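Local coordinates for glycoside hydrolase family protein (Novosphingobium sp. PP1Y, PDB 6Q2F) that probably cleaves terminal alpha-L-rhamnose residues from glycosides by hydrolysis, as an alpha-L-rhamnosidase of a glycoside hydrolase family, and binds a sodium ion, at residues L723-G728 with V895-G900; Y905-Q910 with A919-T924; K926-W931 with V964-A969; S942-G947 with R972-L977. All coordinates share one frame; numbering follows the deposited sequence.

Contact 1: residues L723-G728 with V895-G900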
loop_
_atom_site.group_PDB
_atom_site.type_symbol
_atom_site.label_atom_id
_atom_site.label_comp_id
_atom_site.label_asym_id
_atom_site.label_seq_id
_atom_site.Cartn_x
_atom_site.Cartn_y
_atom_site.Cartn_z
ATOM N N LEU A 723 -1.290 -5.589 21.539
ATOM C CA LEU A 723 -0.319 -6.009 22.549
ATOM C C LEU A 723 0.145 -7.439 22.299
ATOM O O LEU A 723 1.353 -7.707 22.187
ATOM C CB LEU A 723 -0.921 -5.878 23.954
ATOM C CG LEU A 723 -0.109 -6.578 25.044
ATOM C CD1 LEU A 723 1.239 -5.857 25.298
ATOM C CD2 LEU A 723 -0.906 -6.764 26.342
ATOM N N LEU A 724 -0.809 -8.375 22.212
ATOM C CA LEU A 724 -0.432 -9.770 21.983
ATOM C C LEU A 724 0.257 -9.929 20.634
ATOM O O LEU A 724 1.225 -10.693 20.506
ATOM C CB LEU A 724 -1.660 -10.659 22.071
ATOM C CG LEU A 724 -2.423 -10.627 23.415
ATOM C CD1 LEU A 724 -3.492 -11.737 23.514
ATOM C CD2 LEU A 724 -1.438 -10.824 24.546
ATOM N N LEU A 725 -0.207 -9.185 19.618
ATOM C CA LEU A 725 0.357 -9.284 18.279
ATOM C C LEU A 725 1.691 -8.551 18.143
ATOM O O LEU A 725 2.329 -8.633 17.088
ATOM C CB LEU A 725 -0.668 -8.792 17.261
ATOM C CG LEU A 725 -1.818 -9.834 17.185
ATOM C CD1 LEU A 725 -3.019 -9.287 16.412
ATOM C CD2 LEU A 725 -1.319 -11.091 16.487
ATOM N N GLN A 726 2.155 -7.881 19.188
ATOM C CA GLN A 726 3.534 -7.400 19.225
ATOM C C GLN A 726 4.441 -8.272 20.078
ATOM O O GLN A 726 5.656 -8.063 20.082
ATOM C CB GLN A 726 3.581 -5.959 19.765
ATOM C CG GLN A 726 2.860 -4.943 18.899
ATOM C CD GLN A 726 2.751 -3.574 19.559
ATOM O OE1 GLN A 726 3.445 -3.279 20.534
ATOM N NE2 GLN A 726 1.873 -2.730 19.024
ATOM N N THR A 727 3.878 -9.217 20.811
ATOM C CA THR A 727 4.616 -9.961 21.821
ATOM C C THR A 727 5.525 -10.996 21.170
ATOM O O THR A 727 5.155 -11.619 20.177
ATOM C CB THR A 727 3.639 -10.645 22.793
ATOM O OG1 THR A 727 2.877 -9.634 23.454
ATOM C CG2 THR A 727 4.378 -11.479 23.831
ATOM N N GLY A 728 6.723 -11.165 21.730
ATOM C CA GLY A 728 7.693 -12.105 21.155
ATOM C C GLY A 728 7.962 -11.821 19.684
ATOM O O GLY A 728 8.061 -10.668 19.249
ATOM N N VAL A 895 -2.337 -16.011 13.031
ATOM C CA VAL A 895 -1.001 -15.535 13.356
ATOM C C VAL A 895 -0.479 -16.362 14.516
ATOM O O VAL A 895 -1.239 -16.717 15.440
ATOM C CB VAL A 895 -0.986 -14.035 13.700
ATOM C CG1 VAL A 895 0.424 -13.608 14.058
ATOM C CG2 VAL A 895 -1.514 -13.215 12.504
ATOM N N HIS A 896 0.820 -16.653 14.470
ATOM C CA HIS A 896 1.527 -17.398 15.503
ATOM C C HIS A 896 2.639 -16.508 16.020
ATOM O O HIS A 896 3.531 -16.122 15.257
ATOM C CB HIS A 896 2.101 -18.715 14.954
ATOM C CG HIS A 896 2.773 -19.578 15.978
ATOM N ND1 HIS A 896 3.358 -20.793 15.662
ATOM C CD2 HIS A 896 2.960 -19.409 17.308
ATOM C CE1 HIS A 896 3.893 -21.321 16.750
ATOM N NE2 HIS A 896 3.645 -20.513 17.767
ATOM N N ARG A 897 2.582 -16.179 17.304
ATOM C CA ARG A 897 3.615 -15.416 17.989
ATOM C C ARG A 897 4.329 -16.321 18.980
ATOM O O ARG A 897 3.726 -17.250 19.525
ATOM C CB ARG A 897 2.979 -14.215 18.710
ATOM C CG ARG A 897 2.474 -13.140 17.739
ATOM C CD ARG A 897 3.408 -11.969 17.838
ATOM N NE ARG A 897 3.681 -11.403 16.559
ATOM C CZ ARG A 897 4.659 -10.549 16.340
ATOM N NH1 ARG A 897 5.472 -10.180 17.330
ATOM N NH2 ARG A 897 4.821 -10.083 15.123
ATOM N N ARG A 898 5.611 -16.064 19.216
ATOM C CA ARG A 898 6.361 -16.911 20.132
ATOM C C ARG A 898 7.348 -16.109 20.966
ATOM O O ARG A 898 8.033 -15.209 20.473
ATOM C CB ARG A 898 7.110 -18.040 19.393
ATOM C CG ARG A 898 8.214 -18.709 20.237
ATOM C CD ARG A 898 8.904 -19.853 19.487
ATOM N NE ARG A 898 7.928 -20.856 19.091
ATOM C CZ ARG A 898 8.136 -21.766 18.150
ATOM N NH1 ARG A 898 9.300 -21.804 17.513
ATOM N NH2 ARG A 898 7.189 -22.652 17.861
ATOM N N ASP A 899 7.413 -16.503 22.229
ATOM C CA ASP A 899 8.174 -15.909 23.308
ATOM C C ASP A 899 8.904 -17.039 24.013
ATOM O O ASP A 899 8.594 -18.208 23.805
ATOM C CB ASP A 899 7.214 -15.236 24.321
ATOM C CG ASP A 899 7.789 -14.020 24.944
ATOM O OD1 ASP A 899 8.973 -13.717 24.657
ATOM O OD2 ASP A 899 7.065 -13.368 25.718
ATOM N N GLY A 900 9.820 -16.683 24.915
ATOM C CA GLY A 900 10.396 -17.682 25.801
ATOM C C GLY A 900 9.368 -18.304 26.739
ATOM O O GLY A 900 9.592 -19.400 27.271
HETATM O O HOH W 1 1.806 -10.262 14.247
#
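The C-terminal end of helix 712-726 is clasped here by an arginine from strand 894-899 of an antiparallel beta-sheet. Arg897 does the work. Its CB points toward the helix end and lies 3.7 Å from Thr727 O. CG is anti to the carbonyl carbon (chi1 -70°) and lies equally far, 3.9 Å, from Leu724 O and Thr727 O. CD then comes within 2.9 Å of Thr727 O, a tight fit. Bends at chi2 and chi3 lay the guanidinium flat under Leu725 O, which sits 3.0 Å above the centre of the guanidinium plane of Arg897. This face contact is not a hydrogen bond, but the carbonyls at the helix end probably steady the positive charge. NH1 also binds Asn639 OD1, outside the two segments. A water weakly links NH2 to Leu725 O. Leu725 CD2 packs obliquely on Val895 CG1. The one direct hydrogen bond across the contact runs from Arg897 NH1 to Thr727 O, 3.2 Å and nearly straight at 173°, with the oxygen in the guanidinium plane.

Contact 2: residues Y905-Q910 with A919-T924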
loop_
_atom_site.group_PDB
_atom_site.type_symbol
_atom_site.label_atom_id
_atom_site.label_comp_id
_atom_site.label_asym_id
_atom_site.label_seq_id
_atom_site.Cartn_x
_atom_site.Cartn_y
_atom_site.Cartn_z
ATOM N N TYR A 905 -1.513 -17.998 19.517
ATOM C CA TYR A 905 -2.161 -18.093 18.217
ATOM C C TYR A 905 -3.317 -17.117 18.161
ATOM O O TYR A 905 -4.091 -17.005 19.110
ATOM C CB TYR A 905 -2.665 -19.510 17.929
ATOM C CG TYR A 905 -1.572 -20.496 17.642
ATOM C CD1 TYR A 905 -0.891 -21.111 18.687
ATOM C CD2 TYR A 905 -1.223 -20.831 16.340
ATOM C CE1 TYR A 905 0.114 -22.032 18.455
ATOM C CE2 TYR A 905 -0.202 -21.758 16.097
ATOM C CZ TYR A 905 0.451 -22.355 17.166
ATOM O OH TYR A 905 1.451 -23.277 16.968
ATOM N N TYR A 906 -3.399 -16.386 17.058
ATOM C CA TYR A 906 -4.504 -15.481 16.786
ATOM C C TYR A 906 -5.318 -16.087 15.664
ATOM O O TYR A 906 -4.765 -16.382 14.607
ATOM C CB TYR A 906 -3.984 -14.100 16.380
ATOM C CG TYR A 906 -5.054 -13.066 16.094
ATOM C CD1 TYR A 906 -5.963 -12.678 17.072
ATOM C CD2 TYR A 906 -5.145 -12.466 14.852
ATOM C CE1 TYR A 906 -6.934 -11.705 16.817
ATOM C CE2 TYR A 906 -6.106 -11.504 14.589
ATOM C CZ TYR A 906 -6.983 -11.119 15.567
ATOM O OH TYR A 906 -7.924 -10.142 15.271
ATOM N N LEU A 907 -6.623 -16.252 15.891
ATOM C CA LEU A 907 -7.541 -16.859 14.933
ATOM C C LEU A 907 -8.674 -15.889 14.610
ATOM O O LEU A 907 -9.203 -15.215 15.507
ATOM C CB LEU A 907 -8.150 -18.152 15.488
ATOM C CG LEU A 907 -7.261 -19.241 16.101
ATOM C CD1 LEU A 907 -8.086 -20.499 16.390
ATOM C CD2 LEU A 907 -6.126 -19.582 15.165
ATOM N N VAL A 908 -9.087 -15.846 13.341
ATOM C CA VAL A 908 -10.237 -15.039 12.938
ATOM C C VAL A 908 -11.157 -15.888 12.080
ATOM O O VAL A 908 -10.749 -16.358 11.011
ATOM C CB VAL A 908 -9.834 -13.780 12.167
ATOM C CG1 VAL A 908 -11.110 -12.946 11.867
ATOM C CG2 VAL A 908 -8.818 -12.992 12.965
ATOM N N ASN A 909 -12.399 -16.064 12.531
ATOM C CA ASN A 909 -13.422 -16.723 11.726
ATOM C C ASN A 909 -13.957 -15.704 10.731
ATOM O O ASN A 909 -14.832 -14.896 11.047
ATOM C CB ASN A 909 -14.537 -17.286 12.602
ATOM C CG ASN A 909 -15.755 -17.682 11.800
ATOM O OD1 ASN A 909 -15.642 -18.105 10.656
ATOM N ND2 ASN A 909 -16.941 -17.551 12.405
ATOM N N GLN A 910 -13.438 -15.750 9.506
ATOM C CA GLN A 910 -13.839 -14.786 8.487
ATOM C C GLN A 910 -15.159 -15.155 7.827
ATOM O O GLN A 910 -15.254 -15.186 6.594
ATOM C CB GLN A 910 -12.764 -14.658 7.418
ATOM C CG GLN A 910 -11.499 -14.051 7.931
ATOM C CD GLN A 910 -10.450 -13.925 6.842
ATOM O OE1 GLN A 910 -10.508 -14.596 5.814
ATOM N NE2 GLN A 910 -9.507 -13.024 7.051
ATOM N N ALA A 919 -9.514 -27.450 16.707
ATOM C CA ALA A 919 -8.357 -26.678 16.268
ATOM C C ALA A 919 -7.083 -27.409 16.671
ATOM O O ALA A 919 -6.950 -27.830 17.827
ATOM C CB ALA A 919 -8.376 -25.273 16.869
ATOM N N HIS A 920 -6.159 -27.564 15.712
ATOM C CA HIS A 920 -4.904 -28.299 15.888
ATOM C C HIS A 920 -3.747 -27.317 15.867
ATOM O O HIS A 920 -3.544 -26.626 14.867
ATOM C CB HIS A 920 -4.692 -29.340 14.782
ATOM C CG HIS A 920 -5.706 -30.444 14.782
ATOM N ND1 HIS A 920 -5.360 -31.774 14.908
ATOM C CD2 HIS A 920 -7.057 -30.413 14.678
ATOM C CE1 HIS A 920 -6.456 -32.513 14.891
ATOM N NE2 HIS A 920 -7.496 -31.714 14.735
ATOM N N PHE A 921 -2.985 -27.268 16.957
ATOM C CA PHE A 921 -1.843 -26.375 17.069
ATOM C C PHE A 921 -0.583 -27.215 17.219
ATOM O O PHE A 921 -0.577 -28.217 17.955
ATOM C CB PHE A 921 -1.989 -25.422 18.256
ATOM C CG PHE A 921 -3.276 -24.652 18.257
ATOM C CD1 PHE A 921 -4.429 -25.217 18.767
ATOM C CD2 PHE A 921 -3.334 -23.362 17.750
ATOM C CE1 PHE A 921 -5.612 -24.513 18.772
ATOM C CE2 PHE A 921 -4.513 -22.652 17.750
ATOM C CZ PHE A 921 -5.659 -23.232 18.257
ATOM N N ARG A 922 0.474 -26.815 16.506
ATOM C CA ARG A 922 1.764 -27.499 16.597
ATOM C C ARG A 922 2.483 -27.015 17.856
ATOM O O ARG A 922 3.442 -26.245 17.824
ATOM C CB ARG A 922 2.594 -27.251 15.345
ATOM C CG ARG A 922 3.903 -28.058 15.281
ATOM C CD ARG A 922 4.707 -27.673 14.028
ATOM N NE ARG A 922 5.091 -26.263 14.034
ATOM C CZ ARG A 922 5.280 -25.523 12.942
ATOM N NH1 ARG A 922 5.084 -26.040 11.736
ATOM N NH2 ARG A 922 5.646 -24.257 13.060
ATOM N N VAL A 923 1.972 -27.459 19.003
ATOM C CA VAL A 923 2.550 -27.092 20.290
ATOM C C VAL A 923 2.171 -28.173 21.285
ATOM O O VAL A 923 1.184 -28.888 21.118
ATOM C CB VAL A 923 2.088 -25.700 20.791
ATOM C CG1 VAL A 923 0.577 -25.686 20.987
ATOM C CG2 VAL A 923 2.778 -25.311 22.105
ATOM N N THR A 924 2.958 -28.252 22.350
ATOM C CA THR A 924 2.925 -29.342 23.292
ATOM C C THR A 924 3.364 -28.795 24.646
ATOM O O THR A 924 3.987 -27.740 24.721
ATOM C CB THR A 924 3.840 -30.441 22.731
ATOM O OG1 THR A 924 5.160 -29.918 22.573
ATOM C CG2 THR A 924 3.293 -31.035 21.475
#
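A T-shaped (edge-to-face) aromatic pair lies at the centre of this contact inside an all-antiparallel beta domain. The strands of 905-910 and 919-924 are not paired with each other. Their nearest CA atoms, of Tyr905 and Phe921, are 8.4 Å apart, so the contact is made mainly by side chains. Phe921 turns its edge to the face of Tyr905, with ring centroids 4.7 Å apart and planes at 66°. CD2 of Phe921 stands over the centre of the Tyr905 ring, 3.3 Å above its plane. CE2 of Phe921 is close to CB and CG of Tyr905. Both residues hold CG anti to the carbonyl carbon, and the two side chains run past one another, pointing opposite ways. At the far end of the Phe921 ring, CZ meets Leu907 CD1 tip to tip at 4.1 Å. Arg922, centre of an inverse gamma turn, carries the chain away beside the Tyr905 hydroxyl, which is hydrogen-bonded to Asp880. Strand 902-908 lies between strands 894-899 and 961-967. His896 of the first stacks on Tyr905, and Phe966 of the second meets the Phe921 ring. Strand 915-921 pairs with strand 949-956, whose Leu954 touches both Leu907 and Ala919.

Contact 3: residues K926-W931 with V964-A969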
loop_
_atom_site.group_PDB
_atom_site.type_symbol
_atom_site.label_atom_id
_atom_site.label_comp_id
_atom_site.label_asym_id
_atom_site.label_seq_id
_atom_site.Cartn_x
_atom_site.Cartn_y
_atom_site.Cartn_z
ATOM N N LYS A 926 1.817 -27.268 27.022
ATOM C CA LYS A 926 1.192 -26.047 27.516
ATOM C C LYS A 926 -0.315 -26.237 27.633
ATOM O O LYS A 926 -0.935 -26.860 26.770
ATOM C CB LYS A 926 1.504 -24.859 26.590
ATOM C CG LYS A 926 2.997 -24.499 26.477
ATOM C CD LYS A 926 3.488 -23.761 27.730
ATOM C CE LYS A 926 4.860 -23.098 27.483
ATOM N NZ LYS A 926 5.374 -22.370 28.685
ATOM N N GLN A 927 -0.922 -25.685 28.678
ATOM C CA GLN A 927 -2.372 -25.745 28.742
ATOM C C GLN A 927 -2.949 -24.497 28.111
ATOM O O GLN A 927 -2.704 -23.389 28.609
ATOM C CB GLN A 927 -2.894 -25.939 30.155
ATOM C CG GLN A 927 -2.445 -25.005 31.224
ATOM C CD GLN A 927 -3.276 -25.224 32.464
ATOM O OE1 GLN A 927 -4.471 -25.479 32.364
ATOM N NE2 GLN A 927 -2.644 -25.180 33.636
ATOM N N PRO A 928 -3.666 -24.623 27.006
ATOM C CA PRO A 928 -4.135 -23.436 26.293
ATOM C C PRO A 928 -5.182 -22.706 27.103
ATOM O O PRO A 928 -5.872 -23.296 27.929
ATOM C CB PRO A 928 -4.724 -24.009 24.998
ATOM C CG PRO A 928 -5.069 -25.429 25.333
ATOM C CD PRO A 928 -4.087 -25.877 26.366
ATOM N N GLU A 929 -5.268 -21.397 26.873
ATOM C CA GLU A 929 -6.351 -20.575 27.389
ATOM C C GLU A 929 -6.801 -19.632 26.288
ATOM O O GLU A 929 -5.992 -19.202 25.455
ATOM C CB GLU A 929 -5.921 -19.755 28.608
ATOM C CG GLU A 929 -5.742 -20.561 29.885
ATOM C CD GLU A 929 -5.406 -19.677 31.080
ATOM O OE1 GLU A 929 -4.745 -18.629 30.882
ATOM O OE2 GLU A 929 -5.820 -20.022 32.209
ATOM N N LEU A 930 -8.099 -19.327 26.274
ATOM C CA LEU A 930 -8.595 -18.270 25.398
ATOM C C LEU A 930 -8.432 -16.917 26.071
ATOM O O LEU A 930 -8.837 -16.739 27.224
ATOM C CB LEU A 930 -10.065 -18.473 25.043
ATOM C CG LEU A 930 -10.462 -19.783 24.390
ATOM C CD1 LEU A 930 -11.961 -19.790 24.104
ATOM C CD2 LEU A 930 -9.648 -20.010 23.139
ATOM N N TRP A 931 -7.853 -15.957 25.346
ATOM C CA TRP A 931 -7.772 -14.572 25.793
ATOM C C TRP A 931 -8.665 -13.714 24.915
ATOM O O TRP A 931 -8.574 -13.773 23.689
ATOM C CB TRP A 931 -6.338 -14.043 25.748
ATOM C CG TRP A 931 -5.416 -14.665 26.736
ATOM C CD1 TRP A 931 -5.466 -15.940 27.219
ATOM C CD2 TRP A 931 -4.288 -14.039 27.372
ATOM N NE1 TRP A 931 -4.444 -16.147 28.119
ATOM C CE2 TRP A 931 -3.706 -14.999 28.227
ATOM C CE3 TRP A 931 -3.729 -12.755 27.314
ATOM C CZ2 TRP A 931 -2.590 -14.724 29.009
ATOM C CZ3 TRP A 931 -2.613 -12.479 28.089
ATOM C CH2 TRP A 931 -2.052 -13.462 28.928
ATOM N N VAL A 964 -5.627 -17.916 21.276
ATOM C CA VAL A 964 -5.419 -19.191 21.955
ATOM C C VAL A 964 -3.980 -19.154 22.450
ATOM O O VAL A 964 -3.030 -19.146 21.660
ATOM C CB VAL A 964 -5.707 -20.392 21.046
ATOM C CG1 VAL A 964 -5.709 -21.711 21.858
ATOM C CG2 VAL A 964 -7.066 -20.223 20.379
ATOM N N VAL A 965 -3.819 -19.066 23.760
ATOM C CA VAL A 965 -2.546 -18.752 24.392
ATOM C C VAL A 965 -2.007 -20.011 25.057
ATOM O O VAL A 965 -2.716 -20.662 25.835
ATOM C CB VAL A 965 -2.730 -17.612 25.409
ATOM C CG1 VAL A 965 -1.444 -17.362 26.159
ATOM C CG2 VAL A 965 -3.184 -16.363 24.672
ATOM N N PHE A 966 -0.748 -20.342 24.757
ATOM C CA PHE A 966 -0.073 -21.537 25.280
ATOM C C PHE A 966 1.136 -21.095 26.092
ATOM O O PHE A 966 2.267 -21.132 25.602
ATOM C CB PHE A 966 0.356 -22.433 24.175
ATOM C CG PHE A 966 -0.762 -23.002 23.370
ATOM C CD1 PHE A 966 -1.323 -22.285 22.324
ATOM C CD2 PHE A 966 -1.234 -24.274 23.640
ATOM C CE1 PHE A 966 -2.337 -22.832 21.570
ATOM C CE2 PHE A 966 -2.246 -24.817 22.891
ATOM C CZ PHE A 966 -2.799 -24.103 21.862
ATOM N N ARG A 967 0.909 -20.711 27.341
ATOM C CA ARG A 967 2.018 -20.231 28.149
ATOM C C ARG A 967 2.114 -20.951 29.483
ATOM O O ARG A 967 3.220 -21.176 29.986
ATOM C CB ARG A 967 1.905 -18.726 28.393
ATOM C CG ARG A 967 2.137 -17.900 27.142
ATOM C CD ARG A 967 1.649 -16.467 27.350
ATOM N NE ARG A 967 2.743 -15.544 27.576
ATOM C CZ ARG A 967 3.046 -15.049 28.762
ATOM N NH1 ARG A 967 2.330 -15.389 29.825
ATOM N NH2 ARG A 967 4.059 -14.212 28.880
ATOM N N LYS A 968 0.966 -21.284 30.079
ATOM C CA LYS A 968 0.967 -22.058 31.310
ATOM C C LYS A 968 1.447 -23.480 31.038
ATOM O O LYS A 968 0.965 -24.141 30.117
ATOM C CB LYS A 968 -0.434 -22.067 31.918
ATOM C CG LYS A 968 -0.969 -20.696 32.328
ATOM C CD LYS A 968 -2.326 -20.837 33.050
ATOM C CE LYS A 968 -2.784 -19.507 33.653
ATOM N NZ LYS A 968 -4.099 -19.627 34.349
ATOM N N ALA A 969 2.399 -23.950 31.839
ATOM C CA ALA A 969 2.839 -25.340 31.736
ATOM C C ALA A 969 1.673 -26.289 31.985
ATOM O O ALA A 969 0.902 -26.115 32.923
ATOM C CB ALA A 969 3.971 -25.636 32.728
HETATM O O HOH W 2 -1.398 -20.820 28.680
#
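Pro928 and Phe966 form the apolar centre on one face of this antiparallel strand pair. CB of Pro928 lies over the Phe966 ring in a CH-pi contact, 3.8 Å from the centroid. Beside it, the side chains of Leu930 and Val964 lie alongside each other and touch through CD2 and CG2. On the other face of the sheet, with Glu929, CG2 of Val965, anti to its carbonyl carbon, sits 3.4 Å from the centroid of the Trp931 five-membered ring and almost on the ring normal. Glu929 and Val965 are a hydrogen-bonded pair, with 2.9 Å from Glu929 N to Val965 O and 2.8 Å from Val965 N to Glu929 O. Farther along, a water bridges Gln927 O, Val965 O and Arg967 N. At the polar edge, the extended Lys968 places NZ 2.8 Å from Glu929 OE2 in a salt bridge, above the carboxylate plane. Lys926, bent at chi2, gives NZ to Arg967 O and also to Lys901 O. Strand 926-932 continues the sheet to strand 937-946, and strand 961-967 to strand 902-908. Helix 42-47 packs on Trp931 through Leu42, Glu43 and Phe46.

Contact 4: residues S942-G947 with R972-L977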
loop_
_atom_site.group_PDB
_atom_site.type_symbol
_atom_site.label_atom_id
_atom_site.label_comp_id
_atom_site.label_asym_id
_atom_site.label_seq_id
_atom_site.Cartn_x
_atom_site.Cartn_y
_atom_site.Cartn_z
ATOM N N SER A 942 -11.018 -26.764 27.165
ATOM C CA SER A 942 -10.698 -28.181 27.078
ATOM C C SER A 942 -9.640 -28.410 26.007
ATOM O O SER A 942 -9.564 -27.669 25.029
ATOM C CB SER A 942 -11.949 -29.000 26.757
ATOM O OG SER A 942 -12.855 -28.974 27.841
ATOM N N TYR A 943 -8.821 -29.444 26.195
ATOM C CA TYR A 943 -7.760 -29.710 25.236
ATOM C C TYR A 943 -7.258 -31.135 25.405
ATOM O O TYR A 943 -7.444 -31.762 26.451
ATOM C CB TYR A 943 -6.589 -28.721 25.392
ATOM C CG TYR A 943 -5.822 -28.895 26.686
ATOM C CD1 TYR A 943 -6.218 -28.228 27.837
ATOM C CD2 TYR A 943 -4.723 -29.744 26.765
ATOM C CE1 TYR A 943 -5.536 -28.386 29.028
ATOM C CE2 TYR A 943 -4.041 -29.919 27.955
ATOM C CZ TYR A 943 -4.454 -29.237 29.085
ATOM O OH TYR A 943 -3.779 -29.404 30.275
ATOM N N ARG A 944 -6.576 -31.619 24.367
ATOM C CA ARG A 944 -5.856 -32.885 24.403
ATOM C C ARG A 944 -4.508 -32.695 23.732
ATOM O O ARG A 944 -4.437 -32.178 22.608
ATOM C CB ARG A 944 -6.643 -34.009 23.710
ATOM C CG ARG A 944 -5.765 -35.000 22.980
ATOM C CD ARG A 944 -6.535 -36.245 22.577
ATOM N NE ARG A 944 -6.719 -37.172 23.691
ATOM C CZ ARG A 944 -5.940 -38.223 23.922
ATOM N NH1 ARG A 944 -4.920 -38.485 23.112
ATOM N NH2 ARG A 944 -6.188 -39.020 24.959
ATOM N N ILE A 945 -3.444 -33.066 24.440
ATOM C CA ILE A 945 -2.087 -33.002 23.913
ATOM C C ILE A 945 -1.700 -34.411 23.512
ATOM O O ILE A 945 -1.861 -35.352 24.294
ATOM C CB ILE A 945 -1.104 -32.430 24.945
ATOM C CG1 ILE A 945 -1.585 -31.067 25.437
ATOM C CG2 ILE A 945 0.283 -32.321 24.341
ATOM C CD1 ILE A 945 -0.624 -30.380 26.369
ATOM N N SER A 946 -1.219 -34.564 22.284
ATOM C CA SER A 946 -1.003 -35.892 21.744
ATOM C C SER A 946 -0.305 -35.804 20.400
ATOM O O SER A 946 -0.684 -34.994 19.550
ATOM C CB SER A 946 -2.336 -36.629 21.598
ATOM O OG SER A 946 -2.126 -37.953 21.159
ATOM N N GLY A 947 0.696 -36.655 20.198
ATOM C CA GLY A 947 1.349 -36.767 18.910
ATOM C C GLY A 947 1.892 -35.470 18.355
ATOM O O GLY A 947 1.765 -35.221 17.151
ATOM N N ARG A 972 -1.584 -31.669 33.172
ATOM C CA ARG A 972 -2.058 -32.879 32.522
ATOM C C ARG A 972 -1.986 -32.678 31.017
ATOM O O ARG A 972 -2.022 -31.549 30.523
ATOM C CB ARG A 972 -3.509 -33.204 32.910
ATOM C CG ARG A 972 -3.792 -33.455 34.393
ATOM C CD ARG A 972 -5.300 -33.311 34.670
ATOM N NE ARG A 972 -5.807 -34.280 35.641
ATOM C CZ ARG A 972 -6.326 -35.467 35.324
ATOM N NH1 ARG A 972 -6.404 -35.852 34.053
ATOM N NH2 ARG A 972 -6.761 -36.277 36.280
ATOM N N ASP A 973 -1.947 -33.787 30.285
ATOM C CA ASP A 973 -1.976 -33.724 28.833
ATOM C C ASP A 973 -3.385 -33.691 28.252
ATOM O O ASP A 973 -3.535 -33.403 27.056
ATOM C CB ASP A 973 -1.182 -34.893 28.249
ATOM C CG ASP A 973 0.259 -34.508 27.959
ATOM O OD1 ASP A 973 0.686 -33.426 28.447
ATOM O OD2 ASP A 973 0.949 -35.265 27.242
ATOM N N ARG A 974 -4.415 -33.943 29.059
ATOM C CA ARG A 974 -5.794 -33.847 28.597
ATOM C C ARG A 974 -6.664 -33.252 29.696
ATOM O O ARG A 974 -6.631 -33.719 30.836
ATOM C CB ARG A 974 -6.344 -35.216 28.180
ATOM C CG ARG A 974 -7.710 -35.134 27.502
ATOM C CD ARG A 974 -8.256 -36.520 27.137
ATOM N NE ARG A 974 -7.606 -37.561 27.917
ATOM C CZ ARG A 974 -7.863 -38.860 27.801
ATOM N NH1 ARG A 974 -8.774 -39.282 26.933
ATOM N NH2 ARG A 974 -7.203 -39.736 28.551
ATOM N N VAL A 975 -7.422 -32.211 29.352
ATOM C CA VAL A 975 -8.454 -31.658 30.223
ATOM C C VAL A 975 -9.742 -31.583 29.420
ATOM O O VAL A 975 -9.760 -31.019 28.320
ATOM C CB VAL A 975 -8.087 -30.268 30.770
ATOM C CG1 VAL A 975 -9.220 -29.729 31.621
ATOM C CG2 VAL A 975 -6.797 -30.331 31.565
ATOM N N THR A 976 -10.810 -32.174 29.960
ATOM C CA THR A 976 -12.166 -32.055 29.435
ATOM C C THR A 976 -12.958 -31.273 30.470
ATOM O O THR A 976 -13.238 -31.792 31.551
ATOM C CB THR A 976 -12.803 -33.423 29.195
ATOM O OG1 THR A 976 -11.986 -34.190 28.307
ATOM C CG2 THR A 976 -14.209 -33.267 28.595
ATOM N N LEU A 977 -13.287 -30.021 30.164
ATOM C CA LEU A 977 -14.051 -29.223 31.111
ATOM C C LEU A 977 -15.492 -29.697 31.141
ATOM O O LEU A 977 -16.038 -30.148 30.128
ATOM C CB LEU A 977 -14.001 -27.737 30.752
ATOM C CG LEU A 977 -12.616 -27.102 30.899
ATOM C CD1 LEU A 977 -12.656 -25.610 30.560
ATOM C CD2 LEU A 977 -12.105 -27.322 32.303
HETATM O O HOH W 3 -3.049 -28.916 33.041
#
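Tyr943 and Val975 meet at the middle of this short antiparallel pairing. CE1 of Tyr943 lies 3.4 Å from Val975 CG2, the two side chains crossing obliquely. The ring lies over the partner strand, so that Val975 N stands above the centre of one face. This follows from chi1 of 68°, which puts CG in the crowded position between the backbone N and the carbonyl carbon. The hydroxyl then reaches along the strand and donates to Arg972 O over 2.8 Å, with the donor above the carbonyl plane. A water grips the same hydroxyl and accepts from Arg972 N. Backbone bonds set this frame. Tyr943 N to Val975 O is 2.8 Å, and Val975 N to Tyr943 O is 2.9 Å. Beyond them, Ile945 N donates to Asp973 O at 2.6 Å, nearly along the C=O axis. At the other end Ser942 OG accepts from Leu977 N, also at 2.6 Å and almost straight. On the opposite face Arg944 and Arg974 run side by side. Arg944 NH2 lies over the centre of the Arg974 guanidinium, and the two guanidinium planes are 89° apart. The like charges probably repel. Thr950 and Val952 of strand 949-956 and Pro928 of strand 926-932 back the Tyr943 ring. The arrangement is that of a short antiparallel strand, 974-975, added to strand 937-946 at the surface of a beta-sheet domain.

How the contacts relate
All four contacts reach the same antiparallel sheet. Contact 1 brings the end of helix 712-726 to it. Contacts 1 and 2 are 13 Å apart between centres and are joined by neighbouring strands 894-899 and 902-908. Contact 2 meets contact 3, their centres 11 Å apart, where strands 902-908 and 961-967 pair and Phe966 packs on Tyr905 and Phe921. Contacts 3 and 4, with centres 12 Å apart, are joined through strands 926-932 and 937-946. Contacts 1 and 4 do not touch and have centres 23 Å apart. Along the chain contacts 1, 2 and 3 follow in series, while the segments of 3 and 4 alternate. The sheet thus runs from a partly buried helix end to the protein surface.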